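Local structure of aromatic amino acid aminotransferase I (Candida albicans WO-1, 6HNU) at residues I83-I97 against S336-G348. The protein probably transfers amino groups from aromatic L-amino acids to 2-oxoglutarate, using pyridoxal 5'-phosphate as its cofactor. Residues are numbered along the deposited sequence; the frame is centred on the assembly and turned at random.
Sequences IEVFKKAADNVPDQI and SEALANALLRKWG
Ile83, Val85 and Gln96 converge on the small side chain of Ala342, a good example of how an alanine lets a strand and its following loop settle close against a helix. CD1 of Ile83 lies 3.8 Å from CB of Ala342. It is put there by a CG1 set between backbone N and carbonyl carbon (chi1 49°), while the CG2 branch runs past the base of Lys346. From the loop, OE1 of Gln96, whose NE2 is held by Pro94 O, comes within 3.3 Å of Ala342 CB and accepts from a water that also donates to Ala338 O and accepts from Ile97 N and Asn341 ND2. Asn341 makes the direct polar link: its ND2 donates to Asp95 O at 3.0 Å, nearly straight (163°) and on a lone pair. Its OD1 accepts from Arg345 NE; with both ends bonded, the amide's rotation is set. Ile97 CD1 packs on Asn341 CB at 3.7 Å. The solvent side is looser. Here Asp95 OD2 stays 4.2 Å from Arg345 NH1, well out of the guanidinium plane; a water joins the two, and Arg345 NH2 also donates to Glu113 O and Gln116 OE1 of helix 112-126. The contact thus lays strand 81-86, paired antiparallel with 57-62, and the loop leading to helix 99-102 against the start of long helix 334-377, with Phe335 and Phe55 of the second subunit packing on Leu339 and Leu343.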
loop_
_atom_site.group_PDB
_atom_site.type_symbol
_atom_site.label_atom_id
_atom_site.label_comp_id
_atom_site.label_asym_id
_atom_site.label_seq_id
_atom_site.Cartn_x
_atom_site.Cartn_y
_atom_site.Cartn_z
ATOM N N ILE B 83 9.150 -14.418 19.916
ATOM C CA ILE B 83 8.112 -13.404 20.247
ATOM C C ILE B 83 6.764 -13.987 19.801
ATOM O O ILE B 83 6.698 -14.656 18.769
ATOM C CB ILE B 83 8.418 -12.034 19.603
ATOM C CG1 ILE B 83 8.752 -12.191 18.116
ATOM C CG2 ILE B 83 9.542 -11.346 20.362
ATOM C CD1 ILE B 83 8.790 -10.908 17.307
ATOM N N GLU B 84 5.736 -13.712 20.579
ATOM C CA GLU B 84 4.371 -14.217 20.394
ATOM C C GLU B 84 3.413 -13.036 20.462
ATOM O O GLU B 84 3.528 -12.208 21.401
ATOM C CB GLU B 84 4.033 -15.221 21.488
ATOM C CG GLU B 84 4.893 -16.463 21.438
ATOM C CD GLU B 84 4.279 -17.603 22.235
ATOM O OE1 GLU B 84 3.894 -17.332 23.381
ATOM O OE2 GLU B 84 4.124 -18.735 21.680
ATOM N N VAL B 85 2.560 -12.936 19.446
ATOM C CA VAL B 85 1.369 -12.066 19.488
ATOM C C VAL B 85 0.114 -12.933 19.407
ATOM O O VAL B 85 -0.245 -13.446 18.329
ATOM C CB VAL B 85 1.428 -10.994 18.397
ATOM C CG1 VAL B 85 0.274 -10.036 18.602
ATOM C CG2 VAL B 85 2.775 -10.256 18.440
ATOM N N PHE B 86 -0.573 -13.056 20.537
ATOM C CA PHE B 86 -1.886 -13.717 20.627
ATOM C C PHE B 86 -2.994 -12.792 20.118
ATOM O O PHE B 86 -2.840 -11.539 20.118
ATOM C CB PHE B 86 -2.142 -14.108 22.085
ATOM C CG PHE B 86 -1.291 -15.250 22.558
ATOM C CD1 PHE B 86 -0.032 -15.024 23.095
ATOM C CD2 PHE B 86 -1.758 -16.554 22.478
ATOM C CE1 PHE B 86 0.729 -16.090 23.561
ATOM C CE2 PHE B 86 -0.978 -17.619 22.930
ATOM C CZ PHE B 86 0.261 -17.380 23.463
ATOM N N LYS B 87 -4.119 -13.420 19.745
ATOM C CA LYS B 87 -5.374 -12.742 19.349
ATOM C C LYS B 87 -5.885 -11.875 20.506
ATOM O O LYS B 87 -6.308 -10.715 20.241
ATOM C CB LYS B 87 -6.397 -13.801 18.918
ATOM C CG LYS B 87 -7.758 -13.281 18.463
ATOM C CD LYS B 87 -8.395 -14.264 17.502
ATOM C CE LYS B 87 -9.793 -13.915 17.096
ATOM N NZ LYS B 87 -10.401 -14.996 16.304
ATOM N N LYS B 88 -5.838 -12.386 21.742
ATOM C CA LYS B 88 -6.437 -11.686 22.914
ATOM C C LYS B 88 -5.356 -10.981 23.742
ATOM O O LYS B 88 -4.335 -11.616 24.071
ATOM C CB LYS B 88 -7.197 -12.667 23.817
ATOM C CG LYS B 88 -8.379 -13.391 23.175
ATOM C CD LYS B 88 -9.245 -14.202 24.150
ATOM C CE LYS B 88 -8.518 -14.678 25.398
ATOM N NZ LYS B 88 -9.268 -15.717 26.148
ATOM N N ALA B 89 -5.603 -9.718 24.101
ATOM C CA ALA B 89 -4.694 -8.875 24.914
ATOM C C ALA B 89 -4.248 -9.620 26.192
ATOM O O ALA B 89 -3.017 -9.627 26.505
ATOM C CB ALA B 89 -5.353 -7.560 25.218
ATOM N N ALA B 90 -5.159 -10.322 26.875
ATOM C CA ALA B 90 -4.855 -10.950 28.183
ATOM C C ALA B 90 -3.806 -12.047 28.012
ATOM O O ALA B 90 -3.167 -12.392 29.028
ATOM C CB ALA B 90 -6.108 -11.483 28.845
ATOM N N ASP B 91 -3.618 -12.578 26.797
ATOM C CA ASP B 91 -2.687 -13.709 26.567
ATOM C C ASP B 91 -1.274 -13.197 26.228
ATOM O O ASP B 91 -0.381 -14.055 25.984
ATOM C CB ASP B 91 -3.236 -14.646 25.483
ATOM C CG ASP B 91 -4.479 -15.399 25.912
ATOM O OD1 ASP B 91 -4.655 -15.584 27.134
ATOM O OD2 ASP B 91 -5.260 -15.780 25.035
ATOM N N ASN B 92 -1.072 -11.876 26.185
ATOM C CA ASN B 92 0.172 -11.236 25.681
ATOM C C ASN B 92 0.984 -10.635 26.826
ATOM O O ASN B 92 0.408 -10.158 27.809
ATOM C CB ASN B 92 -0.097 -10.133 24.654
ATOM C CG ASN B 92 -0.393 -10.680 23.278
ATOM O OD1 ASN B 92 0.231 -11.658 22.867
ATOM N ND2 ASN B 92 -1.319 -10.046 22.566
ATOM N N VAL B 93 2.303 -10.591 26.648
ATOM C CA VAL B 93 3.197 -9.716 27.448
ATOM C C VAL B 93 2.737 -8.276 27.216
ATOM O O VAL B 93 1.905 -7.997 26.330
ATOM C CB VAL B 93 4.667 -9.974 27.064
ATOM C CG1 VAL B 93 5.014 -11.445 27.262
ATOM C CG2 VAL B 93 4.979 -9.549 25.630
ATOM N N PRO B 94 3.219 -7.315 28.035
ATOM C CA PRO B 94 2.811 -5.922 27.897
ATOM C C PRO B 94 3.157 -5.322 26.527
ATOM O O PRO B 94 4.149 -5.750 25.904
ATOM C CB PRO B 94 3.604 -5.208 29.002
ATOM C CG PRO B 94 3.871 -6.309 30.019
ATOM C CD PRO B 94 4.138 -7.529 29.172
ATOM N N ASP B 95 2.333 -4.366 26.108
ATOM C CA ASP B 95 2.638 -3.397 25.019
ATOM C C ASP B 95 2.568 -4.065 23.643
ATOM O O ASP B 95 3.114 -3.467 22.672
ATOM C CB ASP B 95 3.998 -2.740 25.276
ATOM C CG ASP B 95 4.098 -2.102 26.660
ATOM O OD1 ASP B 95 3.255 -1.279 26.957
ATOM O OD2 ASP B 95 5.026 -2.440 27.414
ATOM N N GLN B 96 1.869 -5.198 23.525
ATOM C CA GLN B 96 1.687 -5.908 22.218
ATOM C C GLN B 96 0.429 -5.392 21.514
ATOM O O GLN B 96 -0.459 -4.801 22.168
ATOM C CB GLN B 96 1.589 -7.418 22.431
ATOM C CG GLN B 96 2.837 -8.021 23.070
ATOM C CD GLN B 96 4.104 -7.549 22.394
ATOM O OE1 GLN B 96 4.335 -7.807 21.212
ATOM N NE2 GLN B 96 4.935 -6.842 23.136
ATOM N N ILE B 97 0.338 -5.586 20.200
ATOM C CA ILE B 97 -0.888 -5.218 19.444
ATOM C C ILE B 97 -1.579 -6.535 19.113
ATOM O O ILE B 97 -1.263 -7.172 18.081
ATOM C CB ILE B 97 -0.611 -4.303 18.238
ATOM C CG1 ILE B 97 0.584 -3.361 18.473
ATOM C CG2 ILE B 97 -1.881 -3.530 17.927
ATOM C CD1 ILE B 97 1.213 -2.772 17.234
ATOM N N SER B 336 2.743 -7.266 9.734
ATOM C CA SER B 336 4.034 -6.520 9.747
ATOM C C SER B 336 4.089 -5.620 10.999
ATOM O O SER B 336 5.126 -5.562 11.700
ATOM C CB SER B 336 4.203 -5.692 8.476
ATOM O OG SER B 336 4.415 -6.542 7.372
ATOM N N GLU B 337 3.020 -4.889 11.284
ATOM C CA GLU B 337 3.104 -3.828 12.324
ATOM C C GLU B 337 3.140 -4.483 13.711
ATOM O O GLU B 337 3.854 -3.981 14.607
ATOM C CB GLU B 337 1.937 -2.861 12.175
ATOM C CG GLU B 337 2.284 -1.497 12.686
ATOM C CD GLU B 337 1.220 -0.440 12.467
ATOM O OE1 GLU B 337 0.498 -0.517 11.462
ATOM O OE2 GLU B 337 1.123 0.434 13.330
ATOM N N ALA B 338 2.364 -5.556 13.894
ATOM C CA ALA B 338 2.325 -6.307 15.172
ATOM C C ALA B 338 3.672 -7.012 15.392
ATOM O O ALA B 338 4.205 -6.937 16.534
ATOM C CB ALA B 338 1.179 -7.282 15.183
ATOM N N LEU B 339 4.242 -7.618 14.340
ATOM C CA LEU B 339 5.534 -8.328 14.474
ATOM C C LEU B 339 6.643 -7.302 14.655
ATOM O O LEU B 339 7.507 -7.568 15.454
ATOM C CB LEU B 339 5.785 -9.237 13.273
ATOM C CG LEU B 339 5.008 -10.558 13.259
ATOM C CD1 LEU B 339 5.222 -11.294 11.931
ATOM C CD2 LEU B 339 5.424 -11.445 14.433
ATOM N N ALA B 340 6.629 -6.142 13.975
ATOM C CA ALA B 340 7.687 -5.102 14.122
ATOM C C ALA B 340 7.636 -4.547 15.546
ATOM O O ALA B 340 8.658 -4.419 16.217
ATOM C CB ALA B 340 7.517 -4.000 13.077
ATOM N N ASN B 341 6.455 -4.211 16.004
ATOM C CA ASN B 341 6.245 -3.754 17.399
ATOM C C ASN B 341 6.799 -4.797 18.404
ATOM O O ASN B 341 7.460 -4.381 19.375
ATOM C CB ASN B 341 4.786 -3.453 17.637
ATOM C CG ASN B 341 4.540 -2.935 19.035
ATOM O OD1 ASN B 341 4.903 -1.810 19.370
ATOM N ND2 ASN B 341 3.947 -3.771 19.855
ATOM N N ALA B 342 6.523 -6.075 18.195
ATOM C CA ALA B 342 6.960 -7.180 19.095
ATOM C C ALA B 342 8.489 -7.269 19.087
ATOM O O ALA B 342 9.085 -7.249 20.163
ATOM C CB ALA B 342 6.299 -8.453 18.697
ATOM N N LEU B 343 9.113 -7.232 17.901
ATOM C CA LEU B 343 10.581 -7.297 17.770
ATOM C C LEU B 343 11.198 -6.069 18.439
ATOM O O LEU B 343 12.105 -6.259 19.256
ATOM C CB LEU B 343 10.963 -7.459 16.294
ATOM C CG LEU B 343 12.459 -7.403 16.007
ATOM C CD1 LEU B 343 12.795 -8.240 14.768
ATOM C CD2 LEU B 343 12.908 -5.965 15.833
ATOM N N LEU B 344 10.710 -4.857 18.164
ATOM C CA LEU B 344 11.363 -3.624 18.650
ATOM C C LEU B 344 11.243 -3.536 20.174
ATOM O O LEU B 344 12.207 -3.073 20.804
ATOM C CB LEU B 344 10.757 -2.409 17.942
ATOM C CG LEU B 344 11.075 -2.309 16.439
ATOM C CD1 LEU B 344 10.156 -1.313 15.775
ATOM C CD2 LEU B 344 12.521 -1.927 16.198
ATOM N N ARG B 345 10.101 -3.934 20.731
ATOM C CA ARG B 345 9.849 -3.858 22.194
ATOM C C ARG B 345 10.590 -4.984 22.909
ATOM O O ARG B 345 11.025 -4.750 24.044
ATOM C CB ARG B 345 8.350 -3.877 22.458
ATOM C CG ARG B 345 7.734 -2.538 22.083
ATOM C CD ARG B 345 6.254 -2.441 22.299
ATOM N NE ARG B 345 5.825 -1.078 22.020
ATOM C CZ ARG B 345 5.914 -0.068 22.883
ATOM N NH1 ARG B 345 6.402 -0.276 24.102
ATOM N NH2 ARG B 345 5.521 1.143 22.525
ATOM N N LYS B 346 10.809 -6.110 22.244
ATOM C CA LYS B 346 11.573 -7.241 22.843
ATOM C C LYS B 346 13.050 -6.823 22.928
ATOM O O LYS B 346 13.703 -7.010 23.980
ATOM C CB LYS B 346 11.384 -8.529 22.044
ATOM C CG LYS B 346 12.155 -9.728 22.593
ATOM C CD LYS B 346 11.714 -10.086 24.007
ATOM C CE LYS B 346 12.512 -11.227 24.603
ATOM N NZ LYS B 346 12.078 -11.490 25.995
ATOM N N TRP B 347 13.559 -6.187 21.870
ATOM C CA TRP B 347 14.939 -5.665 21.845
ATOM C C TRP B 347 15.051 -4.439 22.741
ATOM O O TRP B 347 16.127 -4.211 23.347
ATOM C CB TRP B 347 15.314 -5.354 20.401
ATOM C CG TRP B 347 15.525 -6.527 19.505
ATOM C CD1 TRP B 347 15.451 -7.860 19.775
ATOM C CD2 TRP B 347 15.917 -6.417 18.138
ATOM N NE1 TRP B 347 15.745 -8.575 18.647
ATOM C CE2 TRP B 347 16.041 -7.712 17.631
ATOM C CE3 TRP B 347 16.176 -5.326 17.304
ATOM C CZ2 TRP B 347 16.426 -7.960 16.306
ATOM C CZ3 TRP B 347 16.541 -5.563 15.996
ATOM C CH2 TRP B 347 16.681 -6.867 15.506
ATOM N N GLY B 348 13.971 -3.664 22.814
ATOM C CA GLY B 348 13.950 -2.318 23.408
ATOM C C GLY B 348 14.764 -1.335 22.597
ATOM O O GLY B 348 15.445 -1.725 21.621
HETATM O O HOH W 1 7.504 -2.470 25.599
HETATM O O HOH W 2 3.003 -6.549 19.026
HETATM O O HOH W 3 7.792 -7.584 22.561
#